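PDB 7LKK: aminofutalosine deaminase from Helicobacter pylori, which catalyses the metal-dependent hydrolytic deamination of aminofutalosine in the menaquinone pathway, and is bound here to the inhibitor methylthio-coformycin and an iron(III) ion. Local coordinates for residues Val24-Cys27 against Val33-Asp36; Ser337-Leu342 against Leu403-His408; Arg343-Ser348 against Ala357-Leu362. All coordinates share one frame; numbering follows the deposited sequence.

Interaction 1 of 3, residues Val24-Cys27 against Val33-Asp36; sequences VFLC and VLED
Phe25 sets CD1 and CE1 of its ring alongside both methyls of Val33: CD1 comes 3.8 Å from CG2 of Val33, and CE1 is equally near CG1. The two side chains run side by side and point the same way, the ring standing obliquely to the methyls. They sit on one face of an antiparallel beta hairpin, as its non-hydrogen-bonded pair. Val24 and Leu34 form the neighbouring hydrogen-bonded pair, with their side chains on the opposite face. Val24 N gives a bond of 2.8 Å to Leu34 O, and Leu34 N returns one of 3.0 Å to Val24 O. Val24 O also faces Val33 CA at 3.5 Å, in a CA-H...O contact. Just past the strand, Leu26 reaches back so that its CD1 meets CD1 of Leu34 at 3.8 Å, the two side chains crossing at a slant. Beyond the hairpin, Phe25 is paired through its backbone with Leu71 of strand 69-80, and its side chain packs on Ala401 and Ile402 of helix 401-408. The backbone bonds thus fix the register of the two short strands, while purely apolar side chains fill in on both faces: a hairpin sealed to the neighbouring helix by hydrophobic packing without any charge pairing across it.

Interaction 2 of 3, residues Ser337-Leu342 against Leu403-His408; sequences SLLDEL and LQFLLH
Leu342 and Leu406 cross obliquely, meeting through single methyls: CD1 of Leu342 lies 3.7 Å from CD2 of Leu406. Both leucines have CG anti to the carbonyl carbon (chi1 -66° and -69°), but only Leu342 leaves its backbone pointing toward the other helix; Leu406 starts off to one side and closes the distance with its branched end. One turn earlier on the first helix, Leu339 behaves like Leu406. Its CD2 swings round to CE2 of Phe405 at 4.4 Å, a looser contact oblique to the ring. Phe405 also meets Phe390 edge-to-face and packs on Val70 and Leu72 of strand 69-80. Leu342 and Leu406 in turn share helix 353-364, touching Ala364 and Ala360 respectively.

The polar groups stay off this seam. Ser337 is the N-cap of helix 338-348, its OG accepting from Asp340 N at 3.2 Å with an angle of 164° at the hydrogen. Asp340 itself makes a salt bridge to Arg343 and a hydrogen bond to Ser335. On the second helix His408 NE2 gives a weak bond of 3.0 Å to Gln404 OE1, which lies in the plane of the imidazole. That flank turns to the dimer interface, where Gln404 packs on Phe91 and His408 on Ile334 of the second subunit. Helix 338-348 follows strand 323-325 of the TIM barrel typical of this family, and here packs against helix 401-408 near the C-terminal end of the chain. Between residues 337-342 and 403-408 the contact is purely apolar; a polar tie between the helices comes one residue later, from Arg343 NH1 to Leu406 O.

Interaction 3 of 3, residues Arg343-Ser348 against Ala357-Leu362; sequences RAFLLS and AKIALL
Phe345 reaches across to the second helix and sets its ring against Ala360 and Ile359. With CG anti to the backbone N (chi1 -177°), the ring extends from a bond already aimed at that helix. CD2 comes to 3.6 Å from the CB of Ala360, which approaches obliquely, while Ile359 CG2 sits at the ring's edge, near its plane, 3.9 Å from CZ. The side chains of Phe345 and Ile359 cross at about a right angle. The ring also meets Leu356, Pro300 and the imidazole of His349.

Leu346 follows, leaving its backbone to one side and bringing CD2 round to the same helix. That methyl is 4.1 Å from Ala357 CA and 4.2 Å from Ala360 CB, so it rests against two small residues one turn apart. Ala360 turns its CB toward the first helix, while Ala357 is touched at its backbone, its methyl directed away. The backbone of Leu346 works in another direction: its carbonyl oxygen accepts from Arg304 of the second subunit. Leu347 likewise faces the dimer, packing on Ala344 of that subunit.

Ser348 turns back on its own helix, OG giving a hydrogen bond of 2.7 Å to Ala344 O. The hydroxyl stands well out of that carbonyl's plane, by 43°. Helices 338-348 and 353-364, consecutive in the chain, run roughly antiparallel here, at 144°, with the axes of these short segments 10.0 Å apart. No hydrogen bond or salt bridge crosses between the segments, so the contact depends on apolar packing of ring and methyls, while Ser348 OG bonds within its helix and Leu346 O to the partner subunit.

How the interactions relate
The three contacts form a chain of packing leading from the hairpin into the outer helices. Interactions 2 and 3 share helix 338-348, their centres about 8 Å apart, and are tied by Arg343 NH1, which bonds Leu406 O at 2.9 Å. Interaction 1 lies farther out, its centre about 17 Å from that of interaction 2 and 18 Å from that of interaction 3. Phe25 bridges to both: CE2 touches Phe405 CB at 3.8 Å and CD2 touches Leu361 CD2 at 3.7 Å; Cys27 also packs on Leu361. None reaches the iron or inhibitor directly, but interactions 1 and 2 both pack on strand 69-80, which carries the iron ligand His79, with His81 just beyond.

Interaction 1 of 3, residues Val24-Cys27 against Val33-Asp36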
ATOM      1  N   VAL A  24      -0.479 -19.083  16.784  1.00 18.67           N
ATOM      2  CA  VAL A  24      -1.806 -18.637  17.189  1.00 22.25           C
ATOM      3  C   VAL A  24      -1.684 -17.222  17.733  1.00 20.08           C
ATOM      4  O   VAL A  24      -0.882 -16.969  18.638  1.00 20.31           O
ATOM      5  CB  VAL A  24      -2.432 -19.570  18.243  1.00 20.21           C
ATOM      6  CG1 VAL A  24      -3.784 -19.034  18.691  1.00 22.16           C
ATOM      7  CG2 VAL A  24      -2.569 -20.979  17.690  1.00 19.74           C
ATOM      8  N   PHE A  25      -2.468 -16.303  17.175  1.00 17.54           N
ATOM      9  CA  PHE A  25      -2.527 -14.924  17.649  1.00 20.64           C
ATOM     10  C   PHE A  25      -3.742 -14.801  18.561  1.00 19.11           C
ATOM     11  O   PHE A  25      -4.883 -14.892  18.096  1.00 20.34           O
ATOM     12  CB  PHE A  25      -2.622 -13.938  16.484  1.00 17.15           C
ATOM     13  CG  PHE A  25      -1.426 -13.947  15.568  1.00 17.38           C
ATOM     14  CD1 PHE A  25      -0.245 -14.576  15.934  1.00 15.77           C
ATOM     15  CD2 PHE A  25      -1.486 -13.310  14.337  1.00 15.44           C
ATOM     16  CE1 PHE A  25       0.844 -14.577  15.085  1.00 14.42           C
ATOM     17  CE2 PHE A  25      -0.400 -13.307  13.488  1.00 19.07           C
ATOM     18  CZ  PHE A  25       0.768 -13.940  13.861  1.00 18.45           C
ATOM     19  N   LEU A  26      -3.499 -14.598  19.859  1.00 18.74           N
ATOM     20  CA  LEU A  26      -4.609 -14.472  20.798  1.00 20.56           C
ATOM     21  C   LEU A  26      -5.345 -13.151  20.630  1.00 21.26           C
ATOM     22  O   LEU A  26      -6.554 -13.081  20.880  1.00 19.10           O
ATOM     23  CB  LEU A  26      -4.106 -14.603  22.235  1.00 19.32           C
ATOM     24  CG  LEU A  26      -3.616 -15.974  22.696  1.00 17.76           C
ATOM     25  CD1 LEU A  26      -3.534 -16.003  24.212  1.00 20.09           C
ATOM     26  CD2 LEU A  26      -4.532 -17.075  22.188  1.00 24.88           C
ATOM     27  N   CYS A  27      -4.632 -12.105  20.211  1.00 17.62           N
ATOM     28  CA  CYS A  27      -5.193 -10.762  20.064  1.00 22.24           C
ATOM     29  C   CYS A  27      -5.801 -10.260  21.371  1.00 24.88           C
ATOM     30  O   CYS A  27      -6.843  -9.600  21.382  1.00 21.48           O
ATOM     31  CB  CYS A  27      -6.210 -10.706  18.925  1.00 19.68           C
ATOM     32  SG  CYS A  27      -5.461 -10.971  17.306  1.00 20.07           S
ATOM     33  N   VAL A  33       1.518 -14.215  21.170  1.00 20.70           N
ATOM     34  CA  VAL A  33       1.743 -15.153  20.077  1.00 18.67           C
ATOM     35  C   VAL A  33       2.174 -16.481  20.680  1.00 22.16           C
ATOM     36  O   VAL A  33       3.125 -16.530  21.469  1.00 24.37           O
ATOM     37  CB  VAL A  33       2.798 -14.637  19.082  1.00 19.84           C
ATOM     38  CG1 VAL A  33       3.068 -15.685  18.014  1.00 20.93           C
ATOM     39  CG2 VAL A  33       2.335 -13.332  18.446  1.00 20.04           C
ATOM     40  N   LEU A  34       1.480 -17.551  20.310  1.00 24.54           N
ATOM     41  CA  LEU A  34       1.726 -18.873  20.862  1.00 25.03           C
ATOM     42  C   LEU A  34       2.027 -19.854  19.738  1.00 25.63           C
ATOM     43  O   LEU A  34       1.449 -19.764  18.650  1.00 24.04           O
ATOM     44  CB  LEU A  34       0.528 -19.357  21.683  1.00 26.36           C
ATOM     45  CG  LEU A  34       0.230 -18.503  22.917  1.00 26.04           C
ATOM     46  CD1 LEU A  34      -1.120 -18.863  23.520  1.00 26.47           C
ATOM     47  CD2 LEU A  34       1.343 -18.658  23.944  1.00 26.92           C
ATOM     48  N   GLU A  35       2.939 -20.782  20.006  1.00 27.35           N
ATOM     49  CA  GLU A  35       3.379 -21.754  19.018  1.00 25.84           C
ATOM     50  C   GLU A  35       2.724 -23.104  19.278  1.00 21.13           C
ATOM     51  O   GLU A  35       2.624 -23.545  20.426  1.00 22.80           O
ATOM     52  CB  GLU A  35       4.904 -21.893  19.034  1.00 29.98           C
ATOM     53  CG  GLU A  35       5.636 -20.591  18.731  1.00 35.22           C
ATOM     54  CD  GLU A  35       7.144 -20.751  18.717  1.00 42.06           C
ATOM     55  OE1 GLU A  35       7.668 -21.542  19.531  1.00 47.29           O
ATOM     56  OE2 GLU A  35       7.804 -20.084  17.893  1.00 35.17           O
ATOM     57  N   ASP A  36       2.283 -23.751  18.197  1.00 21.19           N
ATOM     58  CA  ASP A  36       1.685 -25.087  18.247  1.00 22.37           C
ATOM     59  C   ASP A  36       0.527 -25.153  19.240  1.00 23.37           C
ATOM     60  O   ASP A  36       0.372 -26.125  19.982  1.00 22.43           O
ATOM     61  CB  ASP A  36       2.738 -26.146  18.572  1.00 22.00           C
ATOM     62  CG  ASP A  36       3.792 -26.271  17.492  1.00 25.05           C
ATOM     63  OD1 ASP A  36       3.468 -26.022  16.313  1.00 26.66           O
ATOM     64  OD2 ASP A  36       4.944 -26.619  17.822  1.00 33.57           O
TER

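Interaction 2 of 3, residues Ser337-Leu342 against Leu403-His408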
ATOM      1  N   SER A 337     -10.593  -5.561   0.909  1.00 23.75           N
ATOM      2  CA  SER A 337      -9.817  -6.494   1.714  1.00 21.26           C
ATOM      3  C   SER A 337      -9.237  -5.761   2.915  1.00 19.91           C
ATOM      4  O   SER A 337      -8.489  -4.790   2.751  1.00 18.93           O
ATOM      5  CB  SER A 337      -8.704  -7.116   0.877  1.00 23.34           C
ATOM      6  OG  SER A 337      -7.713  -7.698   1.705  1.00 22.78           O
ATOM      7  N   LEU A 338      -9.586  -6.209   4.124  1.00 20.79           N
ATOM      8  CA  LEU A 338      -9.018  -5.584   5.313  1.00 19.94           C
ATOM      9  C   LEU A 338      -7.513  -5.801   5.382  1.00 17.29           C
ATOM     10  O   LEU A 338      -6.790  -4.962   5.929  1.00 19.30           O
ATOM     11  CB  LEU A 338      -9.697  -6.111   6.578  1.00 25.01           C
ATOM     12  CG  LEU A 338      -9.392  -5.318   7.855  1.00 22.33           C
ATOM     13  CD1 LEU A 338      -9.737  -3.847   7.680  1.00 17.70           C
ATOM     14  CD2 LEU A 338     -10.122  -5.897   9.056  1.00 18.70           C
ATOM     15  N   LEU A 339      -7.023  -6.908   4.819  1.00 20.67           N
ATOM     16  CA  LEU A 339      -5.582  -7.144   4.785  1.00 19.84           C
ATOM     17  C   LEU A 339      -4.871  -6.104   3.926  1.00 17.51           C
ATOM     18  O   LEU A 339      -3.782  -5.639   4.282  1.00 18.81           O
ATOM     19  CB  LEU A 339      -5.299  -8.556   4.274  1.00 21.09           C
ATOM     20  CG  LEU A 339      -5.735  -9.685   5.214  1.00 21.80           C
ATOM     21  CD1 LEU A 339      -5.764 -11.019   4.489  1.00 23.71           C
ATOM     22  CD2 LEU A 339      -4.822  -9.752   6.425  1.00 21.29           C
ATOM     23  N   ASP A 340      -5.472  -5.728   2.794  1.00 17.42           N
ATOM     24  CA  ASP A 340      -4.929  -4.631   1.998  1.00 16.76           C
ATOM     25  C   ASP A 340      -4.920  -3.333   2.795  1.00 18.52           C
ATOM     26  O   ASP A 340      -3.949  -2.570   2.744  1.00 21.02           O
ATOM     27  CB  ASP A 340      -5.739  -4.456   0.712  1.00 19.91           C
ATOM     28  CG  ASP A 340      -5.497  -5.567  -0.293  1.00 19.85           C
ATOM     29  OD1 ASP A 340      -4.601  -6.402  -0.062  1.00 23.95           O
ATOM     30  OD2 ASP A 340      -6.208  -5.602  -1.320  1.00 25.89           O
ATOM     31  N   GLU A 341      -5.996  -3.073   3.544  1.00 20.00           N
ATOM     32  CA  GLU A 341      -6.069  -1.858   4.351  1.00 18.59           C
ATOM     33  C   GLU A 341      -5.002  -1.850   5.435  1.00 18.22           C
ATOM     34  O   GLU A 341      -4.426  -0.800   5.743  1.00 16.41           O
ATOM     35  CB  GLU A 341      -7.460  -1.727   4.975  1.00 23.04           C
ATOM     36  CG  GLU A 341      -7.792  -0.330   5.469  1.00 21.29           C
ATOM     37  CD  GLU A 341      -7.945   0.663   4.337  1.00 21.16           C
ATOM     38  OE1 GLU A 341      -8.300   0.241   3.216  1.00 22.83           O
ATOM     39  OE2 GLU A 341      -7.708   1.868   4.564  1.00 23.46           O
ATOM     40  N   LEU A 342      -4.728  -3.013   6.031  1.00 17.44           N
ATOM     41  CA  LEU A 342      -3.716  -3.085   7.079  1.00 17.71           C
ATOM     42  C   LEU A 342      -2.321  -2.827   6.523  1.00 13.24           C
ATOM     43  O   LEU A 342      -1.499  -2.177   7.178  1.00 15.18           O
ATOM     44  CB  LEU A 342      -3.782  -4.443   7.777  1.00 15.25           C
ATOM     45  CG  LEU A 342      -5.077  -4.680   8.562  1.00 18.20           C
ATOM     46  CD1 LEU A 342      -5.124  -6.092   9.135  1.00 19.59           C
ATOM     47  CD2 LEU A 342      -5.237  -3.636   9.659  1.00 19.17           C
ATOM     48  N   LEU A 403       4.108  -9.289  11.966  1.00 16.93           N
ATOM     49  CA  LEU A 403       4.435  -8.462  10.807  1.00 18.18           C
ATOM     50  C   LEU A 403       4.438  -9.283   9.521  1.00 20.05           C
ATOM     51  O   LEU A 403       3.862  -8.867   8.509  1.00 18.43           O
ATOM     52  CB  LEU A 403       5.783  -7.774  11.015  1.00 14.48           C
ATOM     53  CG  LEU A 403       6.359  -7.046   9.795  1.00 15.09           C
ATOM     54  CD1 LEU A 403       5.413  -5.961   9.305  1.00 21.36           C
ATOM     55  CD2 LEU A 403       7.729  -6.466  10.113  1.00 16.41           C
ATOM     56  N   GLN A 404       5.081 -10.456   9.540  1.00 17.79           N
ATOM     57  CA  GLN A 404       5.110 -11.300   8.346  1.00 17.29           C
ATOM     58  C   GLN A 404       3.706 -11.742   7.952  1.00 20.00           C
ATOM     59  O   GLN A 404       3.396 -11.854   6.759  1.00 18.83           O
ATOM     60  CB  GLN A 404       6.008 -12.517   8.570  1.00 18.89           C
ATOM     61  CG  GLN A 404       7.465 -12.186   8.863  1.00 22.88           C
ATOM     62  CD  GLN A 404       8.223 -11.697   7.647  1.00 21.95           C
ATOM     63  OE1 GLN A 404       7.778 -11.864   6.510  1.00 23.18           O
ATOM     64  NE2 GLN A 404       9.379 -11.091   7.881  1.00 26.50           N
ATOM     65  N   PHE A 405       2.849 -12.010   8.940  1.00 17.01           N
ATOM     66  CA  PHE A 405       1.457 -12.332   8.645  1.00 17.02           C
ATOM     67  C   PHE A 405       0.777 -11.188   7.901  1.00 17.67           C
ATOM     68  O   PHE A 405       0.137 -11.401   6.866  1.00 17.85           O
ATOM     69  CB  PHE A 405       0.701 -12.650   9.937  1.00 20.13           C
ATOM     70  CG  PHE A 405      -0.791 -12.705   9.764  1.00 16.70           C
ATOM     71  CD1 PHE A 405      -1.404 -13.860   9.309  1.00 18.91           C
ATOM     72  CD2 PHE A 405      -1.579 -11.599  10.043  1.00 18.19           C
ATOM     73  CE1 PHE A 405      -2.776 -13.912   9.142  1.00 20.95           C
ATOM     74  CE2 PHE A 405      -2.950 -11.647   9.878  1.00 20.38           C
ATOM     75  CZ  PHE A 405      -3.548 -12.806   9.428  1.00 20.37           C
ATOM     76  N   LEU A 406       0.895  -9.965   8.425  1.00 17.86           N
ATOM     77  CA  LEU A 406       0.262  -8.817   7.784  1.00 17.37           C
ATOM     78  C   LEU A 406       0.807  -8.584   6.382  1.00 20.40           C
ATOM     79  O   LEU A 406       0.076  -8.124   5.498  1.00 21.48           O
ATOM     80  CB  LEU A 406       0.452  -7.564   8.641  1.00 19.14           C
ATOM     81  CG  LEU A 406      -0.316  -7.526   9.966  1.00 24.24           C
ATOM     82  CD1 LEU A 406       0.008  -6.258  10.743  1.00 23.19           C
ATOM     83  CD2 LEU A 406      -1.814  -7.644   9.725  1.00 20.21           C
ATOM     84  N   LEU A 407       2.086  -8.891   6.159  1.00 18.90           N
ATOM     85  CA  LEU A 407       2.689  -8.659   4.852  1.00 21.38           C
ATOM     86  C   LEU A 407       2.243  -9.698   3.829  1.00 20.20           C
ATOM     87  O   LEU A 407       2.056  -9.370   2.652  1.00 20.74           O
ATOM     88  CB  LEU A 407       4.214  -8.654   4.970  1.00 18.25           C
ATOM     89  CG  LEU A 407       4.839  -7.464   5.699  1.00 18.28           C
ATOM     90  CD1 LEU A 407       6.350  -7.632   5.792  1.00 15.85           C
ATOM     91  CD2 LEU A 407       4.485  -6.157   5.009  1.00 20.49           C
ATOM     92  N   HIS A 408       2.063 -10.952   4.251  1.00 17.39           N
ATOM     93  CA  HIS A 408       1.855 -12.042   3.311  1.00 21.38           C
ATOM     94  C   HIS A 408       0.434 -12.590   3.272  1.00 22.55           C
ATOM     95  O   HIS A 408       0.092 -13.282   2.309  1.00 25.09           O
ATOM     96  CB  HIS A 408       2.832 -13.189   3.612  1.00 22.82           C
ATOM     97  CG  HIS A 408       4.271 -12.785   3.532  1.00 19.84           C
ATOM     98  ND1 HIS A 408       4.862 -12.366   2.359  1.00 27.97           N
ATOM     99  CD2 HIS A 408       5.235 -12.719   4.481  1.00 25.89           C
ATOM    100  CE1 HIS A 408       6.128 -12.066   2.587  1.00 23.55           C
ATOM    101  NE2 HIS A 408       6.380 -12.273   3.868  1.00 27.10           N
TER

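Interaction 3 of 3, residues Arg343-Ser348 against Ala357-Leu362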
ATOM      1  N   ARG A 343      -2.038  -3.319   5.315  1.00 14.45           N
ATOM      2  CA  ARG A 343      -0.752  -3.021   4.691  1.00 16.51           C
ATOM      3  C   ARG A 343      -0.642  -1.543   4.337  1.00 18.22           C
ATOM      4  O   ARG A 343       0.432  -0.945   4.478  1.00 16.22           O
ATOM      5  CB  ARG A 343      -0.550  -3.893   3.452  1.00 19.40           C
ATOM      6  CG  ARG A 343      -0.159  -5.329   3.777  1.00 19.03           C
ATOM      7  CD  ARG A 343       0.111  -6.132   2.520  1.00 18.58           C
ATOM      8  NE  ARG A 343      -1.120  -6.528   1.842  1.00 18.27           N
ATOM      9  CZ  ARG A 343      -1.808  -7.631   2.123  1.00 21.30           C
ATOM     10  NH1 ARG A 343      -1.390  -8.456   3.076  1.00 19.87           N
ATOM     11  NH2 ARG A 343      -2.918  -7.908   1.451  1.00 23.42           N
ATOM     12  N   ALA A 344      -1.738  -0.934   3.874  1.00 18.46           N
ATOM     13  CA  ALA A 344      -1.731   0.510   3.666  1.00 16.02           C
ATOM     14  C   ALA A 344      -1.483   1.237   4.980  1.00 15.68           C
ATOM     15  O   ALA A 344      -0.761   2.240   5.020  1.00 15.48           O
ATOM     16  CB  ALA A 344      -3.052   0.964   3.041  1.00 16.87           C
ATOM     17  N   PHE A 345      -2.066   0.726   6.067  1.00 15.02           N
ATOM     18  CA  PHE A 345      -1.852   1.290   7.395  1.00 16.07           C
ATOM     19  C   PHE A 345      -0.374   1.260   7.773  1.00 18.13           C
ATOM     20  O   PHE A 345       0.160   2.240   8.307  1.00 17.20           O
ATOM     21  CB  PHE A 345      -2.702   0.509   8.404  1.00 16.60           C
ATOM     22  CG  PHE A 345      -2.630   1.022   9.815  1.00 16.29           C
ATOM     23  CD1 PHE A 345      -3.330   2.155  10.196  1.00 17.59           C
ATOM     24  CD2 PHE A 345      -1.895   0.340  10.774  1.00 19.68           C
ATOM     25  CE1 PHE A 345      -3.279   2.614  11.504  1.00 17.67           C
ATOM     26  CE2 PHE A 345      -1.837   0.793  12.077  1.00 17.76           C
ATOM     27  CZ  PHE A 345      -2.531   1.932  12.443  1.00 21.05           C
ATOM     28  N   LEU A 346       0.305   0.144   7.493  1.00 16.79           N
ATOM     29  CA  LEU A 346       1.733   0.054   7.786  1.00 16.68           C
ATOM     30  C   LEU A 346       2.525   1.087   6.995  1.00 19.60           C
ATOM     31  O   LEU A 346       3.512   1.639   7.494  1.00 18.36           O
ATOM     32  CB  LEU A 346       2.240  -1.357   7.491  1.00 18.92           C
ATOM     33  CG  LEU A 346       1.627  -2.495   8.308  1.00 18.30           C
ATOM     34  CD1 LEU A 346       2.222  -3.835   7.888  1.00 18.85           C
ATOM     35  CD2 LEU A 346       1.817  -2.262   9.805  1.00 18.27           C
ATOM     36  N   LEU A 347       2.103   1.368   5.760  1.00 19.49           N
ATOM     37  CA  LEU A 347       2.806   2.327   4.920  1.00 18.07           C
ATOM     38  C   LEU A 347       2.505   3.773   5.290  1.00 21.10           C
ATOM     39  O   LEU A 347       3.287   4.662   4.938  1.00 21.49           O
ATOM     40  CB  LEU A 347       2.446   2.098   3.450  1.00 20.22           C
ATOM     41  CG  LEU A 347       2.885   0.765   2.843  1.00 20.73           C
ATOM     42  CD1 LEU A 347       2.236   0.562   1.486  1.00 22.89           C
ATOM     43  CD2 LEU A 347       4.401   0.702   2.733  1.00 20.50           C
ATOM     44  N   SER A 348       1.410   4.026   6.004  1.00 20.32           N
ATOM     45  CA  SER A 348       0.927   5.378   6.250  1.00 21.94           C
ATOM     46  C   SER A 348       1.447   5.987   7.546  1.00 21.70           C
ATOM     47  O   SER A 348       1.150   7.154   7.821  1.00 23.40           O
ATOM     48  CB  SER A 348      -0.607   5.387   6.271  1.00 17.94           C
ATOM     49  OG  SER A 348      -1.134   4.899   5.049  1.00 17.77           O
ATOM     50  N   ALA A 357       2.870  -3.038  13.768  1.00 19.25           N
ATOM     51  CA  ALA A 357       2.187  -4.265  13.374  1.00 17.89           C
ATOM     52  C   ALA A 357       1.253  -4.753  14.477  1.00 20.40           C
ATOM     53  O   ALA A 357       0.182  -5.305  14.196  1.00 19.80           O
ATOM     54  CB  ALA A 357       3.208  -5.343  13.010  1.00 20.52           C
ATOM     55  N   LYS A 358       1.650  -4.571  15.739  1.00 17.34           N
ATOM     56  CA  LYS A 358       0.769  -4.935  16.845  1.00 21.40           C
ATOM     57  C   LYS A 358      -0.469  -4.049  16.871  1.00 19.37           C
ATOM     58  O   LYS A 358      -1.584  -4.534  17.095  1.00 21.16           O
ATOM     59  CB  LYS A 358       1.516  -4.829  18.174  1.00 22.12           C
ATOM     60  CG  LYS A 358       2.720  -5.745  18.307  1.00 25.83           C
ATOM     61  CD  LYS A 358       3.433  -5.498  19.630  1.00 30.37           C
ATOM     62  CE  LYS A 358       4.687  -6.352  19.758  1.00 41.98           C
ATOM     63  NZ  LYS A 358       5.493  -5.977  20.954  1.00 40.99           N
ATOM     64  N   ILE A 359      -0.288  -2.746  16.648  1.00 17.13           N
ATOM     65  CA  ILE A 359      -1.420  -1.829  16.599  1.00 19.46           C
ATOM     66  C   ILE A 359      -2.354  -2.195  15.453  1.00 19.40           C
ATOM     67  O   ILE A 359      -3.583  -2.182  15.604  1.00 18.67           O
ATOM     68  CB  ILE A 359      -0.917  -0.377  16.493  1.00 19.62           C
ATOM     69  CG1 ILE A 359      -0.275   0.048  17.813  1.00 25.57           C
ATOM     70  CG2 ILE A 359      -2.044   0.571  16.108  1.00 18.95           C
ATOM     71  CD1 ILE A 359       0.433   1.373  17.751  1.00 24.12           C
ATOM     72  N   ALA A 360      -1.785  -2.551  14.298  1.00 17.33           N
ATOM     73  CA  ALA A 360      -2.604  -2.909  13.142  1.00 16.79           C
ATOM     74  C   ALA A 360      -3.428  -4.161  13.416  1.00 22.03           C
ATOM     75  O   ALA A 360      -4.630  -4.205  13.121  1.00 16.84           O
ATOM     76  CB  ALA A 360      -1.712  -3.106  11.913  1.00 18.59           C
ATOM     77  N   LEU A 361      -2.802  -5.188  13.998  1.00 16.08           N
ATOM     78  CA  LEU A 361      -3.510  -6.436  14.266  1.00 17.90           C
ATOM     79  C   LEU A 361      -4.620  -6.234  15.291  1.00 15.02           C
ATOM     80  O   LEU A 361      -5.754  -6.682  15.087  1.00 17.32           O
ATOM     81  CB  LEU A 361      -2.528  -7.509  14.738  1.00 16.37           C
ATOM     82  CG  LEU A 361      -3.131  -8.865  15.117  1.00 20.30           C
ATOM     83  CD1 LEU A 361      -3.926  -9.444  13.957  1.00 16.96           C
ATOM     84  CD2 LEU A 361      -2.044  -9.839  15.563  1.00 18.96           C
ATOM     85  N   LEU A 362      -4.308  -5.576  16.412  1.00 16.23           N
ATOM     86  CA  LEU A 362      -5.337  -5.292  17.406  1.00 15.15           C
ATOM     87  C   LEU A 362      -6.395  -4.345  16.854  1.00 16.19           C
ATOM     88  O   LEU A 362      -7.570  -4.435  17.231  1.00 14.63           O
ATOM     89  CB  LEU A 362      -4.709  -4.709  18.673  1.00 17.14           C
ATOM     90  CG  LEU A 362      -3.766  -5.637  19.444  1.00 22.66           C
ATOM     91  CD1 LEU A 362      -3.295  -4.987  20.737  1.00 24.24           C
ATOM     92  CD2 LEU A 362      -4.437  -6.971  19.719  1.00 19.75           C
TER